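Local coordinates for putative lipoprotein (Bacteroides ovatus, PDB 3OQQ) that is of unknown function but is a putative, probably extracellular, calcium-binding lipoprotein of a gut bacterium, at residues Thr191-Val205 against Lys261-Thr275. Sequence-based numbering, arbitrary orientation.
Sequences TVLGVVLDGLKSEYV and KAQAEGTVITLDGLT
Above the flat carbonyl group of Val-205, 40° out of its plane, stands the ammonium of Lys-261, with NZ 3.0 Å from Val-205 O; by contrast, the carbonyls of Ile-269 and Thr-267 receive the N-H groups of Val-195 and Leu-197 within their own planes. At the far end the carboxylate of Asp-272 meets a methyl, Val-192 CG2 lying 3.6 Å from OD1. Lys-261 starts with CG wedged between its own N and C (chi1 73°), and its extended chain passes Ser-202 CB and Val-205 CG1 before reaching the carbonyl. An alanine here would probably leave Val-205 O to the weak bond from Lys-308 and open a gap beside Ser-202 CB. Thr-267 OG1 donates to Leu-200 O over 3.0 Å, tying strand 266-272 to the end of the type II turn Leu-197 to Leu-200. On the same face Leu-197 CD1 touches Ile-269 CD1 at 3.8 Å, while Leu-193 runs alongside Leu-271; strand 298-307 and helix 314-328 cover this face. Reciprocal N-H to O bonds pair Leu-193 with Leu-271, Val-195 with Ile-269 and, one bond weak, Leu-197 with Thr-267. The ladder thus illustrates two sequence-distant strands joined as neighbours inside a six-stranded antiparallel beta sheet.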
loop_
_atom_site.group_PDB
_atom_site.type_symbol
_atom_site.label_atom_id
_atom_site.label_comp_id
_atom_site.label_asym_id
_atom_site.label_seq_id
_atom_site.Cartn_x
_atom_site.Cartn_y
_atom_site.Cartn_z
ATOM N N THR A 191 5.412 7.142 -16.232
ATOM C CA THR A 191 4.326 8.093 -16.436
ATOM C C THR A 191 3.173 7.864 -15.463
ATOM O O THR A 191 2.464 8.809 -15.143
ATOM C CB THR A 191 3.809 7.993 -17.883
ATOM O OG1 THR A 191 3.476 6.633 -18.156
ATOM C CG2 THR A 191 4.830 8.490 -18.924
ATOM N N VAL A 192 2.932 6.601 -15.075
ATOM C CA VAL A 192 1.787 6.226 -14.241
ATOM C C VAL A 192 2.205 5.268 -13.131
ATOM O O VAL A 192 3.131 4.485 -13.309
ATOM C CB VAL A 192 0.648 5.559 -15.103
ATOM C CG1 VAL A 192 -0.598 5.254 -14.261
ATOM C CG2 VAL A 192 0.262 6.398 -16.328
ATOM N N LEU A 193 1.504 5.345 -11.983
ATOM C CA LEU A 193 1.539 4.386 -10.886
ATOM C C LEU A 193 0.090 3.985 -10.645
ATOM O O LEU A 193 -0.826 4.740 -10.973
ATOM C CB LEU A 193 2.240 4.861 -9.616
ATOM C CG LEU A 193 1.645 5.994 -8.782
ATOM C CD1 LEU A 193 0.655 5.479 -7.773
ATOM C CD2 LEU A 193 2.738 6.687 -8.022
ATOM N N GLY A 194 -0.128 2.803 -10.121
ATOM C CA GLY A 194 -1.495 2.371 -9.868
ATOM C C GLY A 194 -1.594 1.109 -9.050
ATOM O O GLY A 194 -0.583 0.540 -8.616
ATOM N N VAL A 195 -2.825 0.643 -8.875
ATOM C CA VAL A 195 -3.078 -0.570 -8.116
ATOM C C VAL A 195 -4.361 -1.182 -8.627
ATOM O O VAL A 195 -5.277 -0.483 -9.032
ATOM C CB VAL A 195 -3.123 -0.322 -6.551
ATOM C CG1 VAL A 195 -4.277 0.598 -6.133
ATOM C CG2 VAL A 195 -3.165 -1.638 -5.759
ATOM N N VAL A 196 -4.389 -2.486 -8.640
ATOM C CA VAL A 196 -5.579 -3.267 -8.877
ATOM C C VAL A 196 -5.984 -3.771 -7.497
ATOM O O VAL A 196 -5.169 -4.417 -6.831
ATOM C CB VAL A 196 -5.380 -4.449 -9.862
ATOM C CG1 VAL A 196 -6.653 -5.282 -9.937
ATOM C CG2 VAL A 196 -4.930 -3.985 -11.248
ATOM N N LEU A 197 -7.212 -3.466 -7.062
ATOM C CA LEU A 197 -7.760 -3.992 -5.818
ATOM C C LEU A 197 -8.448 -5.269 -6.227
ATOM O O LEU A 197 -9.635 -5.280 -6.575
ATOM C CB LEU A 197 -8.711 -2.996 -5.146
ATOM C CG LEU A 197 -8.138 -1.629 -4.806
ATOM C CD1 LEU A 197 -9.221 -0.729 -4.339
ATOM C CD2 LEU A 197 -6.985 -1.723 -3.800
ATOM N N ASP A 198 -7.640 -6.331 -6.310
ATOM C CA ASP A 198 -8.012 -7.643 -6.803
ATOM C C ASP A 198 -9.217 -8.224 -6.049
ATOM O O ASP A 198 -9.220 -8.278 -4.812
ATOM C CB ASP A 198 -6.797 -8.573 -6.700
ATOM C CG ASP A 198 -6.809 -9.689 -7.708
ATOM O OD1 ASP A 198 -7.756 -10.488 -7.687
ATOM O OD2 ASP A 198 -5.880 -9.741 -8.539
ATOM N N GLY A 199 -10.244 -8.605 -6.810
ATOM C CA GLY A 199 -11.468 -9.160 -6.244
ATOM C C GLY A 199 -12.468 -8.122 -5.766
ATOM O O GLY A 199 -13.597 -8.487 -5.437
ATOM N N LEU A 200 -12.085 -6.816 -5.716
ATOM C CA LEU A 200 -13.053 -5.807 -5.307
ATOM C C LEU A 200 -13.923 -5.432 -6.516
ATOM O O LEU A 200 -13.671 -4.437 -7.183
ATOM C CB LEU A 200 -12.425 -4.578 -4.650
ATOM C CG LEU A 200 -13.461 -3.735 -3.872
ATOM C CD1 LEU A 200 -13.897 -4.420 -2.551
ATOM C CD2 LEU A 200 -12.967 -2.368 -3.647
ATOM N N LYS A 201 -14.921 -6.277 -6.803
ATOM C CA LYS A 201 -15.822 -6.155 -7.952
ATOM C C LYS A 201 -16.770 -4.954 -7.833
ATOM O O LYS A 201 -17.051 -4.498 -6.724
ATOM C CB LYS A 201 -16.622 -7.456 -8.130
ATOM C CG LYS A 201 -15.731 -8.692 -8.243
ATOM C CD LYS A 201 -16.466 -9.858 -8.841
ATOM C CE LYS A 201 -15.891 -11.183 -8.402
ATOM N NZ LYS A 201 -16.751 -11.827 -7.372
ATOM N N SER A 202 -17.275 -4.463 -8.984
ATOM C CA SER A 202 -18.186 -3.314 -9.055
ATOM C C SER A 202 -19.486 -3.580 -8.253
ATOM O O SER A 202 -19.993 -2.671 -7.612
ATOM C CB SER A 202 -18.506 -2.951 -10.511
ATOM O OG SER A 202 -19.149 -4.010 -11.199
ATOM N N GLU A 203 -19.957 -4.835 -8.233
ATOM C CA GLU A 203 -21.140 -5.313 -7.504
ATOM C C GLU A 203 -21.010 -5.013 -6.003
ATOM O O GLU A 203 -22.022 -4.917 -5.320
ATOM C CB GLU A 203 -21.327 -6.843 -7.704
ATOM C CG GLU A 203 -21.671 -7.289 -9.124
ATOM C CD GLU A 203 -20.551 -7.399 -10.151
ATOM O OE1 GLU A 203 -19.406 -6.989 -9.850
ATOM O OE2 GLU A 203 -20.834 -7.862 -11.282
ATOM N N TYR A 204 -19.765 -4.856 -5.503
ATOM C CA TYR A 204 -19.506 -4.585 -4.094
ATOM C C TYR A 204 -19.309 -3.103 -3.786
ATOM O O TYR A 204 -19.261 -2.741 -2.613
ATOM C CB TYR A 204 -18.250 -5.352 -3.619
ATOM C CG TYR A 204 -18.254 -6.854 -3.849
ATOM C CD1 TYR A 204 -19.433 -7.594 -3.755
ATOM C CD2 TYR A 204 -17.075 -7.538 -4.136
ATOM C CE1 TYR A 204 -19.433 -8.973 -3.933
ATOM C CE2 TYR A 204 -17.068 -8.917 -4.328
ATOM C CZ TYR A 204 -18.248 -9.629 -4.218
ATOM O OH TYR A 204 -18.239 -10.986 -4.395
ATOM N N VAL A 205 -19.117 -2.262 -4.816
ATOM C CA VAL A 205 -18.792 -0.849 -4.650
ATOM C C VAL A 205 -19.942 0.017 -5.133
ATOM O O VAL A 205 -20.292 -0.019 -6.303
ATOM C CB VAL A 205 -17.465 -0.496 -5.377
ATOM C CG1 VAL A 205 -17.134 0.981 -5.224
ATOM C CG2 VAL A 205 -16.316 -1.371 -4.873
ATOM N N LYS A 261 -14.099 0.898 -11.323
ATOM C CA LYS A 261 -14.579 -0.191 -10.484
ATOM C C LYS A 261 -15.119 -1.348 -11.325
ATOM O O LYS A 261 -15.391 -2.401 -10.776
ATOM C CB LYS A 261 -15.672 0.320 -9.508
ATOM C CG LYS A 261 -17.064 0.623 -10.164
ATOM C CD LYS A 261 -18.069 0.964 -9.093
ATOM C CE LYS A 261 -19.444 1.292 -9.628
ATOM N NZ LYS A 261 -20.276 1.935 -8.565
ATOM N N ALA A 262 -15.250 -1.167 -12.644
ATOM C CA ALA A 262 -15.925 -2.122 -13.518
ATOM C C ALA A 262 -15.017 -3.139 -14.258
ATOM O O ALA A 262 -15.518 -3.907 -15.078
ATOM C CB ALA A 262 -16.788 -1.358 -14.519
ATOM N N GLN A 263 -13.748 -3.215 -13.934
ATOM C CA GLN A 263 -12.859 -4.187 -14.580
ATOM C C GLN A 263 -13.081 -5.582 -13.995
ATOM O O GLN A 263 -13.423 -5.683 -12.826
ATOM C CB GLN A 263 -11.392 -3.759 -14.440
ATOM C CG GLN A 263 -11.044 -2.522 -15.289
ATOM C CD GLN A 263 -11.279 -2.698 -16.776
ATOM O OE1 GLN A 263 -10.848 -3.680 -17.396
ATOM N NE2 GLN A 263 -12.008 -1.762 -17.379
ATOM N N ALA A 264 -12.885 -6.645 -14.788
ATOM C CA ALA A 264 -13.074 -8.031 -14.337
ATOM C C ALA A 264 -12.246 -8.400 -13.079
ATOM O O ALA A 264 -12.780 -9.046 -12.174
ATOM C CB ALA A 264 -12.728 -8.988 -15.460
ATOM N N GLU A 265 -10.978 -7.970 -13.013
ATOM C CA GLU A 265 -10.026 -8.289 -11.926
ATOM C C GLU A 265 -10.286 -7.507 -10.631
ATOM O O GLU A 265 -9.707 -7.831 -9.591
ATOM C CB GLU A 265 -8.576 -8.034 -12.391
ATOM C CG GLU A 265 -8.303 -6.593 -12.818
ATOM C CD GLU A 265 -8.482 -6.286 -14.287
ATOM O OE1 GLU A 265 -9.438 -6.806 -14.910
ATOM O OE2 GLU A 265 -7.650 -5.521 -14.821
ATOM N N GLY A 266 -11.121 -6.481 -10.701
ATOM C CA GLY A 266 -11.413 -5.662 -9.532
ATOM C C GLY A 266 -11.314 -4.196 -9.882
ATOM O O GLY A 266 -11.362 -3.856 -11.068
ATOM N N THR A 267 -11.196 -3.318 -8.859
ATOM C CA THR A 267 -11.097 -1.849 -9.050
ATOM C C THR A 267 -9.689 -1.477 -9.540
ATOM O O THR A 267 -8.688 -1.851 -8.911
ATOM C CB THR A 267 -11.479 -1.112 -7.748
ATOM O OG1 THR A 267 -12.762 -1.580 -7.332
ATOM C CG2 THR A 267 -11.523 0.420 -7.921
ATOM N N VAL A 268 -9.599 -0.754 -10.660
ATOM C CA VAL A 268 -8.272 -0.375 -11.189
ATOM C C VAL A 268 -8.072 1.139 -10.966
ATOM O O VAL A 268 -8.834 1.944 -11.491
ATOM C CB VAL A 268 -8.071 -0.797 -12.668
ATOM C CG1 VAL A 268 -6.719 -0.310 -13.210
ATOM C CG2 VAL A 268 -8.225 -2.314 -12.830
ATOM N N ILE A 269 -7.050 1.497 -10.166
ATOM C CA ILE A 269 -6.742 2.868 -9.786
ATOM C C ILE A 269 -5.423 3.300 -10.413
ATOM O O ILE A 269 -4.406 2.636 -10.215
ATOM C CB ILE A 269 -6.706 2.991 -8.218
ATOM C CG1 ILE A 269 -8.088 2.601 -7.628
ATOM C CG2 ILE A 269 -6.297 4.428 -7.763
ATOM C CD1 ILE A 269 -8.165 2.457 -6.139
ATOM N N THR A 270 -5.429 4.430 -11.148
ATOM C CA THR A 270 -4.180 4.938 -11.730
ATOM C C THR A 270 -3.974 6.425 -11.414
ATOM O O THR A 270 -4.917 7.214 -11.468
ATOM C CB THR A 270 -4.104 4.719 -13.238
ATOM O OG1 THR A 270 -5.213 5.362 -13.843
ATOM C CG2 THR A 270 -4.057 3.240 -13.633
ATOM N N LEU A 271 -2.721 6.782 -11.111
ATOM C CA LEU A 271 -2.252 8.133 -10.905
ATOM C C LEU A 271 -1.278 8.445 -12.023
ATOM O O LEU A 271 -0.165 7.910 -12.053
ATOM C CB LEU A 271 -1.598 8.298 -9.526
ATOM C CG LEU A 271 -0.997 9.697 -9.251
ATOM C CD1 LEU A 271 -2.077 10.816 -9.339
ATOM C CD2 LEU A 271 -0.310 9.722 -7.923
ATOM N N ASP A 272 -1.735 9.258 -12.981
ATOM C CA ASP A 272 -0.969 9.665 -14.169
ATOM C C ASP A 272 -0.395 11.063 -13.905
ATOM O O ASP A 272 -0.879 11.744 -12.993
ATOM C CB ASP A 272 -1.926 9.628 -15.362
ATOM C CG ASP A 272 -1.364 9.713 -16.774
ATOM O OD1 ASP A 272 -0.130 9.947 -16.927
ATOM O OD2 ASP A 272 -2.146 9.579 -17.711
ATOM N N GLY A 273 0.668 11.449 -14.622
ATOM C CA GLY A 273 1.299 12.762 -14.420
ATOM C C GLY A 273 2.677 12.769 -13.789
ATOM O O GLY A 273 3.265 13.846 -13.553
ATOM N N LEU A 274 3.210 11.552 -13.500
ATOM C CA LEU A 274 4.519 11.360 -12.887
ATOM C C LEU A 274 5.639 12.046 -13.665
ATOM O O LEU A 274 6.587 12.522 -13.052
ATOM C CB LEU A 274 4.862 9.856 -12.741
ATOM C CG LEU A 274 3.947 8.975 -11.914
ATOM C CD1 LEU A 274 4.617 7.560 -11.715
ATOM C CD2 LEU A 274 3.590 9.652 -10.570
ATOM N N THR A 275 5.537 12.091 -15.003
ATOM C CA THR A 275 6.557 12.730 -15.850
ATOM C C THR A 275 6.694 14.266 -15.571
ATOM O O THR A 275 7.740 14.857 -15.875
ATOM C CB THR A 275 6.220 12.451 -17.326
ATOM O OG1 THR A 275 7.397 12.538 -18.107
ATOM C CG2 THR A 275 5.110 13.355 -17.898
HETATM O O HOH W 1 3.194 11.089 -16.514
HETATM O O HOH W 2 -15.287 -5.006 -11.292
HETATM O O HOH W 3 -21.742 -0.957 -8.419
#